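Local coordinates for protein winged BEAN albumin 1 (Psophocarpus tetragonolobus, PDB 1WBA) that serves as a 2S seed storage protein, a nutrient reservoir that belongs to the leguminous Kunitz-type inhibitor family, at residues N75-I80 against K115-I120. Residues are numbered along the deposited sequence; the frame is centred on the assembly and turned at random.
Sequences NMRLKI and KGAFTI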
loop_
_atom_site.group_PDB
_atom_site.type_symbol
_atom_site.label_atom_id
_atom_site.label_comp_id
_atom_site.label_asym_id
_atom_site.label_seq_id
_atom_site.Cartn_x
_atom_site.Cartn_y
_atom_site.Cartn_z
ATOM N N ASN A 75 -12.492 2.844 4.789
ATOM C CA ASN A 75 -12.331 4.268 5.088
ATOM C C ASN A 75 -11.695 4.621 6.430
ATOM O O ASN A 75 -11.665 5.789 6.812
ATOM C CB ASN A 75 -13.658 5.007 4.919
ATOM C CG ASN A 75 -14.244 4.799 3.558
ATOM O OD1 ASN A 75 -15.294 4.181 3.402
ATOM N ND2 ASN A 75 -13.534 5.236 2.553
ATOM N N MET A 76 -11.188 3.615 7.132
ATOM C CA MET A 76 -10.519 3.784 8.417
ATOM C C MET A 76 -9.053 4.106 8.124
ATOM O O MET A 76 -8.471 3.484 7.231
ATOM C CB MET A 76 -10.617 2.464 9.185
ATOM C CG MET A 76 -9.683 2.321 10.415
ATOM S SD MET A 76 -9.872 0.767 11.253
ATOM C CE MET A 76 -11.385 0.980 12.048
ATOM N N ARG A 77 -8.495 5.118 8.792
ATOM C CA ARG A 77 -7.100 5.493 8.576
ATOM C C ARG A 77 -6.147 4.422 9.073
ATOM O O ARG A 77 -6.239 3.988 10.231
ATOM C CB ARG A 77 -6.793 6.853 9.207
ATOM C CG ARG A 77 -7.654 7.971 8.624
ATOM C CD ARG A 77 -7.351 9.307 9.284
ATOM N NE ARG A 77 -6.105 9.917 8.816
ATOM C CZ ARG A 77 -6.011 10.605 7.687
ATOM N NH1 ARG A 77 -7.078 10.747 6.922
ATOM N NH2 ARG A 77 -4.887 11.223 7.362
ATOM N N LEU A 78 -5.198 4.044 8.208
ATOM C CA LEU A 78 -4.249 2.974 8.485
ATOM C C LEU A 78 -2.799 3.314 8.303
ATOM O O LEU A 78 -2.441 4.221 7.547
ATOM C CB LEU A 78 -4.503 1.810 7.523
ATOM C CG LEU A 78 -5.951 1.402 7.296
ATOM C CD1 LEU A 78 -6.000 0.507 6.080
ATOM C CD2 LEU A 78 -6.513 0.719 8.549
ATOM N N LYS A 79 -1.976 2.489 8.933
ATOM C CA LYS A 79 -0.534 2.545 8.830
ATOM C C LYS A 79 -0.217 1.161 8.262
ATOM O O LYS A 79 -0.791 0.157 8.709
ATOM C CB LYS A 79 0.108 2.730 10.205
ATOM C CG LYS A 79 1.630 2.651 10.183
ATOM C CD LYS A 79 2.254 3.282 11.430
ATOM C CE LYS A 79 2.335 4.821 11.313
ATOM N NZ LYS A 79 1.012 5.537 11.211
ATOM N N ILE A 80 0.629 1.106 7.233
ATOM C CA ILE A 80 0.991 -0.162 6.607
ATOM C C ILE A 80 2.491 -0.322 6.680
ATOM O O ILE A 80 3.222 0.616 6.406
ATOM C CB ILE A 80 0.518 -0.214 5.127
ATOM C CG1 ILE A 80 -1.014 -0.110 5.069
ATOM C CG2 ILE A 80 0.958 -1.515 4.469
ATOM C CD1 ILE A 80 -1.610 -0.078 3.673
ATOM N N LYS A 115 2.417 13.893 4.859
ATOM C CA LYS A 115 1.747 13.377 6.043
ATOM C C LYS A 115 0.333 12.946 5.662
ATOM O O LYS A 115 -0.375 13.668 4.972
ATOM C CB LYS A 115 1.695 14.447 7.119
ATOM C CG LYS A 115 3.030 14.693 7.779
ATOM N N GLY A 116 -0.068 11.764 6.106
ATOM C CA GLY A 116 -1.388 11.269 5.789
ATOM C C GLY A 116 -1.450 9.810 6.145
ATOM O O GLY A 116 -0.489 9.263 6.696
ATOM N N ALA A 117 -2.548 9.162 5.786
ATOM C CA ALA A 117 -2.744 7.752 6.095
ATOM C C ALA A 117 -3.367 7.079 4.902
ATOM O O ALA A 117 -3.875 7.748 4.010
ATOM C CB ALA A 117 -3.676 7.595 7.320
ATOM N N PHE A 118 -3.339 5.751 4.904
ATOM C CA PHE A 118 -3.912 4.956 3.831
ATOM C C PHE A 118 -5.289 4.504 4.259
ATOM O O PHE A 118 -5.545 4.432 5.451
ATOM C CB PHE A 118 -3.043 3.717 3.586
ATOM C CG PHE A 118 -1.687 4.034 3.037
ATOM C CD1 PHE A 118 -1.517 4.260 1.681
ATOM C CD2 PHE A 118 -0.591 4.157 3.879
ATOM C CE1 PHE A 118 -0.265 4.609 1.164
ATOM C CE2 PHE A 118 0.657 4.505 3.375
ATOM C CZ PHE A 118 0.819 4.734 2.010
ATOM N N THR A 119 -6.198 4.295 3.305
ATOM C CA THR A 119 -7.541 3.759 3.620
ATOM C C THR A 119 -7.877 2.699 2.569
ATOM O O THR A 119 -7.220 2.614 1.520
ATOM C CB THR A 119 -8.679 4.833 3.652
ATOM O OG1 THR A 119 -8.869 5.391 2.355
ATOM C CG2 THR A 119 -8.367 5.938 4.620
ATOM N N ILE A 120 -8.899 1.902 2.841
ATOM C CA ILE A 120 -9.312 0.843 1.927
ATOM C C ILE A 120 -10.786 1.017 1.597
ATOM O O ILE A 120 -11.578 1.366 2.483
ATOM C CB ILE A 120 -9.169 -0.555 2.600
ATOM C CG1 ILE A 120 -7.703 -0.855 2.931
ATOM C CG2 ILE A 120 -9.765 -1.626 1.711
ATOM C CD1 ILE A 120 -7.490 -2.027 3.886
HETATM O O HOH W 1 -9.314 1.516 5.631
#
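N75 N donates to I120 O at 2.9 Å. A water bridges M76 O to I120 N, donating to M76 O at 2.7 Å. Beside this bridge, T119 CG2 lies 3.6 Å from M76 O. The R77 chain bends at chi3 (77°), which sets NE. One face of the guanidinium lies over A117 CB, with R77 NE 3.7 Å from that methyl. The charged end is held by a salt bridge from NE to E62 and a hydrogen bond from NH2 to C135 O. An alanine here would probably leave the E62 carboxylate without its charge partner and C135 O without the NH2 bond, and bare the A117 methyl on its guanidinium side. L78 and F118 form a single antiparallel hydrogen-bonded bridge. L78 N gives to F118 O at 2.8 Å, and F118 N returns a longer bond to L78 O. L78 CD1 meets I120 CD1 at 3.7 Å, the two side chains crossing at about a right angle. I80 CD1 reaches F118 CB at 4.1 Å, and the F118 ring also packs edge-to-face with F134. The segments 78-80 and 116-120 run at 95°, joined by one bridge, in a largely buried contact of the beta-trefoil fold of Kunitz-type inhibitors.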